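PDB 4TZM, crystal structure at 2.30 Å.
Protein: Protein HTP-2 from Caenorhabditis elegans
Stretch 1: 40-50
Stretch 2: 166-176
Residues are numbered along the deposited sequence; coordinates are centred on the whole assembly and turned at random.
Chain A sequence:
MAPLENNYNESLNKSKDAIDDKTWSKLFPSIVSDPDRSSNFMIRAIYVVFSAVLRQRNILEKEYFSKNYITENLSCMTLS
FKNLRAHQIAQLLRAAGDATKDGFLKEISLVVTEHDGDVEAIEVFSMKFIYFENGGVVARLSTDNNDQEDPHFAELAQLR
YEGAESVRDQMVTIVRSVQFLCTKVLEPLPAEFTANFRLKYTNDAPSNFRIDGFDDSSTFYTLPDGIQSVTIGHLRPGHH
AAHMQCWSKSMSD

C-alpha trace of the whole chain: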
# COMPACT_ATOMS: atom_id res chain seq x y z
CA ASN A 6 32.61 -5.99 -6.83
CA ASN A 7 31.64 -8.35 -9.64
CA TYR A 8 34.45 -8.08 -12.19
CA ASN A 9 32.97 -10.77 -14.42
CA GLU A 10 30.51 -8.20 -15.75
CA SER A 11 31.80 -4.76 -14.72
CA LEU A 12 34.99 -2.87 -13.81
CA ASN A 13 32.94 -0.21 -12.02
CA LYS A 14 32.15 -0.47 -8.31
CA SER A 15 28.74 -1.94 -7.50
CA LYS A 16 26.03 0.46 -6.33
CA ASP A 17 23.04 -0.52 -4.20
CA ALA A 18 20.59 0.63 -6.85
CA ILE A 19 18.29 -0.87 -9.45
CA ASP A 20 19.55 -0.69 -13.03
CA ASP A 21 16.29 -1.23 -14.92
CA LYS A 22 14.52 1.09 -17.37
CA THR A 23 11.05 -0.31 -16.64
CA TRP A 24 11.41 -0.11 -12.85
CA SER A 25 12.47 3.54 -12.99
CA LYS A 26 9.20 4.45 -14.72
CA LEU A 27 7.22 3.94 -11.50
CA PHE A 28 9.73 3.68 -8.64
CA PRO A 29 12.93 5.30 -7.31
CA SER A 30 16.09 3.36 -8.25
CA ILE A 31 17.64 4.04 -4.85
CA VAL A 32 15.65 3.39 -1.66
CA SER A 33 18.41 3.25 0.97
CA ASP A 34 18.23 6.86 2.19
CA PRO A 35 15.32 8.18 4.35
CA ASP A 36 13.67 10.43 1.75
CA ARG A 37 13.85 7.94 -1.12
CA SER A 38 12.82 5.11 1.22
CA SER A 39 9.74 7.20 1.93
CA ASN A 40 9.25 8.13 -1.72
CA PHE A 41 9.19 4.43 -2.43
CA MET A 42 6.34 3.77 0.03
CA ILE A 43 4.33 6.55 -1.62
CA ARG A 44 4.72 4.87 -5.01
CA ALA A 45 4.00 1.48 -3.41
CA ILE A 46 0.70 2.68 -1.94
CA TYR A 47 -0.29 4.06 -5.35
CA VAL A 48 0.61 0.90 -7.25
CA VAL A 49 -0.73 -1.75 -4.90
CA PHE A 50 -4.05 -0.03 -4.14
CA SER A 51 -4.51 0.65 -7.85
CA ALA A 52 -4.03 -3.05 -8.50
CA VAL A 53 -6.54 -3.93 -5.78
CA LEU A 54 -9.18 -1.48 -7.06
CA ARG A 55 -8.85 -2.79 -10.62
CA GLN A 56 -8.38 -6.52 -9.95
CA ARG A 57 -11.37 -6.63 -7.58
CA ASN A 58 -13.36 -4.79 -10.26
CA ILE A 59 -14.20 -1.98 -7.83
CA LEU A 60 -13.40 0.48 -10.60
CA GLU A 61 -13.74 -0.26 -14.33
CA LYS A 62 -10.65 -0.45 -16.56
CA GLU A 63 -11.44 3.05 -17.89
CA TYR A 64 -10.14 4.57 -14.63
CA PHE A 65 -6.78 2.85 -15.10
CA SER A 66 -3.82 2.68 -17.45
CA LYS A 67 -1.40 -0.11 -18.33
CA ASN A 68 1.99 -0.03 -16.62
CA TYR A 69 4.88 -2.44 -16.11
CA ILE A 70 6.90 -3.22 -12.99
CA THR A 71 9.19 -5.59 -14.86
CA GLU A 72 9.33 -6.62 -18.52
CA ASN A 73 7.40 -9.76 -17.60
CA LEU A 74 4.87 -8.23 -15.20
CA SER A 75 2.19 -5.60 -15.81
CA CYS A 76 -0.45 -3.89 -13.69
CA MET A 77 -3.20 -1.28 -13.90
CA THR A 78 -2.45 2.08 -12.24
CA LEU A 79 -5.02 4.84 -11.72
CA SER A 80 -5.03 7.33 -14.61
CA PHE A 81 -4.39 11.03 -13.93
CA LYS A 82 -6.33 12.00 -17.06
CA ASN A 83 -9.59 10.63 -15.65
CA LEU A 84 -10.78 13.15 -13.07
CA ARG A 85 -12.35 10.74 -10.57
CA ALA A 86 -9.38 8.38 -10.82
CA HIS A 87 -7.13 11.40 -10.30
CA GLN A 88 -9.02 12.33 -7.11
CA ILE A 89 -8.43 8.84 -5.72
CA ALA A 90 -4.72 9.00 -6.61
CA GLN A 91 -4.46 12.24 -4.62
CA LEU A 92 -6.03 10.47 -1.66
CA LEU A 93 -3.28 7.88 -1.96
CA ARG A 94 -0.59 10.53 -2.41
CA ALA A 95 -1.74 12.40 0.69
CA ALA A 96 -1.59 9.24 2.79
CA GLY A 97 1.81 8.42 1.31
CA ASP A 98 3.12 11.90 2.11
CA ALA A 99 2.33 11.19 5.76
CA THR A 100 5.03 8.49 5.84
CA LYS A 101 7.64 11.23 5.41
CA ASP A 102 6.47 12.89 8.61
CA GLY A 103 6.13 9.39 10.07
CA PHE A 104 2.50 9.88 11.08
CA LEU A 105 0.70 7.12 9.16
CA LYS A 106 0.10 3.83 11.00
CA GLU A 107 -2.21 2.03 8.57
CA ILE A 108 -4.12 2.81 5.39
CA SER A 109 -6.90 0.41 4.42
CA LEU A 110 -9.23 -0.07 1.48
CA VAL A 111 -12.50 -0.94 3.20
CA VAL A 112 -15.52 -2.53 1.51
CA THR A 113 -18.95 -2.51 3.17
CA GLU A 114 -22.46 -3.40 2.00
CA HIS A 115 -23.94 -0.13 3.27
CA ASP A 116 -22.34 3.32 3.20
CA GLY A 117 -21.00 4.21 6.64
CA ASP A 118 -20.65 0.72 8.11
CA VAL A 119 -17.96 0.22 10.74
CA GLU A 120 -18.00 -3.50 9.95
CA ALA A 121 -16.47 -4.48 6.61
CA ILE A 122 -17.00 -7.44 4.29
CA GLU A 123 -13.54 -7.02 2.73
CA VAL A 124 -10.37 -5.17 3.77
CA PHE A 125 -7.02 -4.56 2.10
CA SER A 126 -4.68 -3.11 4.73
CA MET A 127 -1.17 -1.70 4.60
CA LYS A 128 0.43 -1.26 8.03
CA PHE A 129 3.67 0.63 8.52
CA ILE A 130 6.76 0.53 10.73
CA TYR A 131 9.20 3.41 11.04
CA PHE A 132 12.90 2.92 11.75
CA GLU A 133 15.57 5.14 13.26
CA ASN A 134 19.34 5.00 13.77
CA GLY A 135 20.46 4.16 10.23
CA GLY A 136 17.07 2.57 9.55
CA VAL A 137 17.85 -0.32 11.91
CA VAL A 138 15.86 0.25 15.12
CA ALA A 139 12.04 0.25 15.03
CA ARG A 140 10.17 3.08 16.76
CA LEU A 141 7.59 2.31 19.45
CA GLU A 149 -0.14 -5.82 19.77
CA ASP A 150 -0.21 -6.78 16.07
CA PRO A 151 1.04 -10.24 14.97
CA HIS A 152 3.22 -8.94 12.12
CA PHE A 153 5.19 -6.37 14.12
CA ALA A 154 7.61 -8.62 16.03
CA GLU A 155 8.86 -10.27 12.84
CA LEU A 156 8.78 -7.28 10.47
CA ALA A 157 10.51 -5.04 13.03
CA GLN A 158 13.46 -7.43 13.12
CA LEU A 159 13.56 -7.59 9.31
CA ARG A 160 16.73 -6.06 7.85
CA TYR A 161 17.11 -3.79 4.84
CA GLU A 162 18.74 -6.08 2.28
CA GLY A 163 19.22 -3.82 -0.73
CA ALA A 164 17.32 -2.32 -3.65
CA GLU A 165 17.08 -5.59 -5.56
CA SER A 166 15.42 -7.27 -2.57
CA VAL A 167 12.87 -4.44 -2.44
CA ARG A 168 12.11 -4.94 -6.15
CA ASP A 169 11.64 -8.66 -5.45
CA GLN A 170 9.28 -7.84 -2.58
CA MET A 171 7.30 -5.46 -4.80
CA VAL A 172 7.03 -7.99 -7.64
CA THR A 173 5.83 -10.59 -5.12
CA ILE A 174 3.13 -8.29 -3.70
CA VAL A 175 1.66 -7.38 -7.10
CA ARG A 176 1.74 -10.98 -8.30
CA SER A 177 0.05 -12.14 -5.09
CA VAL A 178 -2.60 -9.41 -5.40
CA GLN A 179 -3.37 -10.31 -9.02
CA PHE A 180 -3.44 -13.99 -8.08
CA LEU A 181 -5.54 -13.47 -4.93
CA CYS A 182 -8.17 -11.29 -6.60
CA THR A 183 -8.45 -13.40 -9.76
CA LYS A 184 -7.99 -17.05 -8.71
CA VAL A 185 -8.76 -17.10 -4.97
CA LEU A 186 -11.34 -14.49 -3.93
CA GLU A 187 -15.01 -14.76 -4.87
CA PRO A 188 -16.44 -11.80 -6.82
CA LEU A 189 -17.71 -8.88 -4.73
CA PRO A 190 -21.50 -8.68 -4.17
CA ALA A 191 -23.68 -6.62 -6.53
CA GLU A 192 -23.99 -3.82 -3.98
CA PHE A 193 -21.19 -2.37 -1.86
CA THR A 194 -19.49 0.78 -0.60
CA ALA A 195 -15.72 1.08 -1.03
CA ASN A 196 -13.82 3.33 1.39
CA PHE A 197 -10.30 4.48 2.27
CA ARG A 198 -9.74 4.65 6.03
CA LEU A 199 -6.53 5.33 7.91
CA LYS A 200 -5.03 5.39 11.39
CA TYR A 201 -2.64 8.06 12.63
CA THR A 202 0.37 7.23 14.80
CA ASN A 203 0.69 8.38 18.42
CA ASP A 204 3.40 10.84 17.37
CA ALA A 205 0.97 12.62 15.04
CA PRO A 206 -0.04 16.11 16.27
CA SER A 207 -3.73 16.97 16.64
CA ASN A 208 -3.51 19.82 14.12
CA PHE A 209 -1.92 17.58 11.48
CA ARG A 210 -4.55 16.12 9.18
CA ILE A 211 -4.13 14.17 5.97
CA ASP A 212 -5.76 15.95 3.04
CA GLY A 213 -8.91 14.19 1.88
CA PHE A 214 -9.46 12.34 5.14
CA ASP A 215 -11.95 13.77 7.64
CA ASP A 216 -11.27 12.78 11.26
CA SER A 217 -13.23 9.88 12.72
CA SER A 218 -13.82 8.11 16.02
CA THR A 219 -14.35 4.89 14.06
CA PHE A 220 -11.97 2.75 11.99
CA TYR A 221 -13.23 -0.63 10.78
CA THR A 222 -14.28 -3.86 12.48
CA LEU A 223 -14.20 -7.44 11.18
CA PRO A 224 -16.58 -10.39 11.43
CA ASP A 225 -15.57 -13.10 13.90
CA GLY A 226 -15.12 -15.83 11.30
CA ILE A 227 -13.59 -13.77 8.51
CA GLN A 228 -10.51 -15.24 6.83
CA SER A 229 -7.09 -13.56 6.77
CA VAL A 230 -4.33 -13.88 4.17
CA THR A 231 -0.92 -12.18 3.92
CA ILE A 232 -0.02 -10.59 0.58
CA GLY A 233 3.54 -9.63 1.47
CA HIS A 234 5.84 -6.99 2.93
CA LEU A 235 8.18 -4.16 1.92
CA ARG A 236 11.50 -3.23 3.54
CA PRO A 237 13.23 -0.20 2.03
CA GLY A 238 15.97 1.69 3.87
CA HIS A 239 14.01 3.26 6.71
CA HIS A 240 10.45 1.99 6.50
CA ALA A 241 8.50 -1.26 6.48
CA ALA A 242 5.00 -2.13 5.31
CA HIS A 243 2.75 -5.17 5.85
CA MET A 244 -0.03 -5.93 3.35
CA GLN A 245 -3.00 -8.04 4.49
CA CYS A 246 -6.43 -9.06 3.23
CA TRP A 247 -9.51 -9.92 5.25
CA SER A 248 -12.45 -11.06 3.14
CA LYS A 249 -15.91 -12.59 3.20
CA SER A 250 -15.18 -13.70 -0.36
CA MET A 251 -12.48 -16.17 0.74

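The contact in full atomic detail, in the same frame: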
# COMPACT_ATOMS: atom_id res chain seq x y z
N ASN A 40 9.79 7.95 -0.38
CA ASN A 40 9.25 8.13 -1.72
C ASN A 40 8.84 6.79 -2.31
O ASN A 40 7.90 6.71 -3.09
CB ASN A 40 10.27 8.81 -2.63
CG ASN A 40 10.40 10.29 -2.35
OD1 ASN A 40 9.45 10.92 -1.88
ND2 ASN A 40 11.57 10.86 -2.63
N PHE A 41 9.55 5.74 -1.93
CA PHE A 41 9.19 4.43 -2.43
C PHE A 41 7.84 3.97 -1.87
O PHE A 41 7.04 3.40 -2.60
CB PHE A 41 10.26 3.38 -2.11
CG PHE A 41 9.83 2.00 -2.46
CD1 PHE A 41 9.93 1.54 -3.76
CD2 PHE A 41 9.27 1.17 -1.51
CE1 PHE A 41 9.50 0.28 -4.10
CE2 PHE A 41 8.84 -0.09 -1.84
CZ PHE A 41 8.96 -0.54 -3.14
N MET A 42 7.60 4.20 -0.58
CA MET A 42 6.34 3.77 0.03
C MET A 42 5.15 4.49 -0.60
O MET A 42 4.08 3.90 -0.78
CB MET A 42 6.36 4.02 1.55
CG MET A 42 7.33 3.15 2.34
SD MET A 42 7.13 1.39 2.00
CE MET A 42 7.66 0.69 3.55
N ILE A 43 5.35 5.76 -0.93
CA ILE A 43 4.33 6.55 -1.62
C ILE A 43 3.95 5.91 -2.95
O ILE A 43 2.77 5.77 -3.26
CB ILE A 43 4.82 8.00 -1.85
CG1 ILE A 43 5.17 8.66 -0.51
CG2 ILE A 43 3.77 8.81 -2.59
CD1 ILE A 43 5.56 10.11 -0.61
N ARG A 44 4.95 5.52 -3.73
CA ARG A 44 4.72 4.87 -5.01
C ARG A 44 4.11 3.48 -4.80
O ARG A 44 3.28 3.04 -5.58
CB ARG A 44 6.01 4.77 -5.82
CG ARG A 44 6.76 6.09 -5.99
CD ARG A 44 5.91 7.18 -6.63
NE ARG A 44 5.64 6.94 -8.05
CZ ARG A 44 4.43 6.88 -8.58
NH1 ARG A 44 3.36 7.03 -7.80
NH2 ARG A 44 4.27 6.66 -9.87
N ALA A 45 4.53 2.80 -3.73
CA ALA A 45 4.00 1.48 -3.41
C ALA A 45 2.51 1.51 -3.07
O ALA A 45 1.75 0.66 -3.51
CB ALA A 45 4.79 0.86 -2.26
N ILE A 46 2.11 2.50 -2.28
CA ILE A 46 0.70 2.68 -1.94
C ILE A 46 -0.12 2.89 -3.21
O ILE A 46 -1.18 2.28 -3.39
CB ILE A 46 0.48 3.88 -0.99
CG1 ILE A 46 1.16 3.63 0.35
CG2 ILE A 46 -1.00 4.13 -0.78
CD1 ILE A 46 1.14 4.83 1.29
N TYR A 47 0.39 3.74 -4.10
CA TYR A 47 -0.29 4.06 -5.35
C TYR A 47 -0.45 2.84 -6.25
O TYR A 47 -1.50 2.62 -6.84
CB TYR A 47 0.47 5.18 -6.08
CG TYR A 47 0.04 5.41 -7.52
CD1 TYR A 47 -1.09 6.18 -7.82
CD2 TYR A 47 0.77 4.89 -8.58
CE1 TYR A 47 -1.47 6.40 -9.14
CE2 TYR A 47 0.40 5.10 -9.89
CZ TYR A 47 -0.72 5.86 -10.17
OH TYR A 47 -1.09 6.07 -11.48
N VAL A 48 0.61 2.04 -6.34
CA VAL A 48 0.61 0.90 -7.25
C VAL A 48 -0.23 -0.25 -6.72
O VAL A 48 -1.05 -0.80 -7.44
CB VAL A 48 2.04 0.41 -7.53
CG1 VAL A 48 2.02 -0.91 -8.29
CG2 VAL A 48 2.82 1.46 -8.31
N VAL A 49 -0.03 -0.61 -5.46
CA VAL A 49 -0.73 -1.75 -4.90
C VAL A 49 -2.23 -1.50 -4.79
O VAL A 49 -3.03 -2.33 -5.19
CB VAL A 49 -0.16 -2.14 -3.52
CG1 VAL A 49 -0.92 -3.32 -2.94
CG2 VAL A 49 1.31 -2.50 -3.65
N PHE A 50 -2.62 -0.33 -4.28
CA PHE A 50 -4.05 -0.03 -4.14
C PHE A 50 -4.73 0.18 -5.48
O PHE A 50 -5.94 -0.06 -5.60
CB PHE A 50 -4.26 1.18 -3.23
CG PHE A 50 -4.17 0.83 -1.78
CD1 PHE A 50 -5.09 -0.03 -1.22
CD2 PHE A 50 -3.16 1.34 -0.99
CE1 PHE A 50 -5.02 -0.37 0.12
CE2 PHE A 50 -3.08 1.01 0.35
CZ PHE A 50 -4.01 0.15 0.90
N SER A 166 16.34 -6.55 -3.44
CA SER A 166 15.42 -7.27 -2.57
C SER A 166 14.07 -6.55 -2.48
O SER A 166 13.03 -7.19 -2.43
CB SER A 166 16.01 -7.46 -1.17
OG SER A 166 16.08 -6.23 -0.47
N VAL A 167 14.10 -5.22 -2.46
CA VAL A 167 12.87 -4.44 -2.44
C VAL A 167 12.06 -4.67 -3.72
O VAL A 167 10.85 -4.87 -3.68
CB VAL A 167 13.14 -2.93 -2.26
CG1 VAL A 167 11.85 -2.15 -2.27
CG2 VAL A 167 13.90 -2.67 -0.97
N ARG A 168 12.75 -4.65 -4.87
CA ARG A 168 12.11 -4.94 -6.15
C ARG A 168 11.48 -6.33 -6.16
O ARG A 168 10.39 -6.52 -6.69
CB ARG A 168 13.12 -4.80 -7.30
CG ARG A 168 12.59 -5.18 -8.69
CD ARG A 168 13.70 -5.10 -9.74
NE ARG A 168 13.29 -5.56 -11.06
CZ ARG A 168 13.38 -6.82 -11.49
NH1 ARG A 168 13.87 -7.76 -10.69
NH2 ARG A 168 12.99 -7.14 -12.71
N ASP A 169 12.17 -7.31 -5.57
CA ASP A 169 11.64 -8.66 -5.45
C ASP A 169 10.39 -8.68 -4.58
O ASP A 169 9.43 -9.40 -4.87
CB ASP A 169 12.68 -9.62 -4.85
CG ASP A 169 13.83 -9.91 -5.80
OD1 ASP A 169 13.71 -9.62 -7.01
OD2 ASP A 169 14.85 -10.46 -5.33
N GLN A 170 10.41 -7.91 -3.50
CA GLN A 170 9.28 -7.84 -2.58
C GLN A 170 8.09 -7.17 -3.24
O GLN A 170 6.94 -7.52 -2.98
CB GLN A 170 9.67 -7.09 -1.30
CG GLN A 170 10.61 -7.86 -0.37
CD GLN A 170 11.27 -6.96 0.66
OE1 GLN A 170 11.16 -5.73 0.60
NE2 GLN A 170 11.97 -7.56 1.61
N MET A 171 8.36 -6.19 -4.11
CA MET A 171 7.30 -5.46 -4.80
C MET A 171 6.66 -6.32 -5.89
O MET A 171 5.44 -6.32 -6.06
CB MET A 171 7.85 -4.17 -5.41
CG MET A 171 6.87 -3.44 -6.31
SD MET A 171 5.34 -2.99 -5.47
CE MET A 171 5.97 -1.99 -4.14
N VAL A 172 7.50 -7.05 -6.63
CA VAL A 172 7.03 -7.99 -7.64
C VAL A 172 6.16 -9.08 -7.01
O VAL A 172 5.12 -9.44 -7.56
CB VAL A 172 8.22 -8.62 -8.39
CG1 VAL A 172 7.81 -9.90 -9.10
CG2 VAL A 172 8.82 -7.61 -9.37
N THR A 173 6.58 -9.57 -5.85
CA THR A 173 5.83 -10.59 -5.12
C THR A 173 4.45 -10.09 -4.69
O THR A 173 3.45 -10.80 -4.81
CB THR A 173 6.60 -11.05 -3.87
OG1 THR A 173 7.72 -11.85 -4.27
CG2 THR A 173 5.71 -11.86 -2.94
N ILE A 174 4.39 -8.86 -4.19
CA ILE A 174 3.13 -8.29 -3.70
C ILE A 174 2.11 -8.17 -4.83
O ILE A 174 0.96 -8.60 -4.68
CB ILE A 174 3.35 -6.91 -3.03
CG1 ILE A 174 3.86 -7.10 -1.60
CG2 ILE A 174 2.06 -6.10 -3.02
CD1 ILE A 174 4.15 -5.80 -0.88
N VAL A 175 2.54 -7.60 -5.95
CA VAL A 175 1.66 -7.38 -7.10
C VAL A 175 1.21 -8.68 -7.74
O VAL A 175 0.05 -8.81 -8.15
CB VAL A 175 2.35 -6.49 -8.14
CG1 VAL A 175 1.43 -6.25 -9.33
CG2 VAL A 175 2.75 -5.17 -7.49
N ARG A 176 2.11 -9.66 -7.81
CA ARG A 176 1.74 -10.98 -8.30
C ARG A 176 0.72 -11.63 -7.37
O ARG A 176 -0.28 -12.19 -7.83
CB ARG A 176 2.97 -11.88 -8.43
CG ARG A 176 3.67 -11.78 -9.78
CD ARG A 176 4.65 -12.93 -10.00
NE ARG A 176 4.85 -13.22 -11.41
CZ ARG A 176 5.85 -12.75 -12.14
NH1 ARG A 176 6.77 -11.97 -11.59
NH2 ARG A 176 5.95 -13.06 -13.43

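Two helices far apart in sequence lie side by side here, running in nearly the same direction: the angle between their N-to-C vectors is 22°, and their axes come no closer than 10.5 Å. They are not evenly spaced. The CA atoms of Phe41 and Val167 are 9.6 Å apart, those of Ala45 and Met171 7.8 Å, and those of Val49 and Val175 6.5 Å, so the pair converges toward its C-terminal end. Phe41 and Met171 fill the wider part together with Val167 and Ala45, and the narrower end is packed by Val48, Val49, Ile174 and Val175. No hydrogen bond crosses between the stretches. Every contact is apolar, and the residues that make them are buried.

Ser166 opens stretch 2 out of reach of the partner helix, its OG hydrogen-bonded elsewhere in the structure. Val167 is the first to engage. Its CA-to-CB bond points toward stretch 1, and its CG1 sits over one face of the Phe41 ring, 3.8 Å from the ring centroid and 27° off the normal, a CH-pi contact. The closest atoms are Val167 CG1 and Phe41 CZ, at 3.4 Å. Phe41, with chi1 in t, reaches across the widest of the three register pairs and meets a valine methyl there.

Arg168 points away and Asp169 is out of reach. Asp169 still serves its own helix, accepting a hydrogen bond at its backbone O from Thr173 OG1 at 3.0 Å. Gln170 points toward stretch 1 yet makes no contact with it; its OE1 is hydrogen-bonded elsewhere in the structure.

Met171, one turn on from Val167, is the hub. It has more area covered by the opposite stretch than any other residue of the contact, and it touches three partners. With chi1 in t and both chi2 and chi3 in p, the chain folds so that Met171 CE lies 3.5 Å from Phe41 CZ and 3.6 Å from Ala45 CB. The approach to the Phe41 ring is oblique. Ala45 offers just a methyl, set sideways to the partner, and the thioether chain covers the remaining distance. Farther back along the same side chain, Met171 SD lies 4.4 Å from Val49 CG2, a looser touch.

Val172 and Thr173 are out of reach, and the interface resumes at Ile174, which points toward stretch 1. Ile174 CG2 packs 3.7 Å from Val49 CG2, which is the closest atom of Val49 to both Met171 and Ile174; Val49 CG1 also comes within 4.1 Å of Ile174 CG2. Val175 follows, set sideways, with Val175 CG2 4.4 Å from Val48 CG1, near the limit of contact. Arg176 is exposed and out of reach.

Read as rules, Val167, Met171, Ile174 and Val175 of one helix face Phe41, Ala45, Val48 and Val49 of the other, the same spacing of four, three and one on both: a single apolar stripe down each helix. The last two of each set pair crosswise, Ile174 with Val49 and Val175 with Val48. Backbone hydrogen bonds from i+4 to i keep both helices regular throughout, and the change in spacing goes with the 22° angle between them.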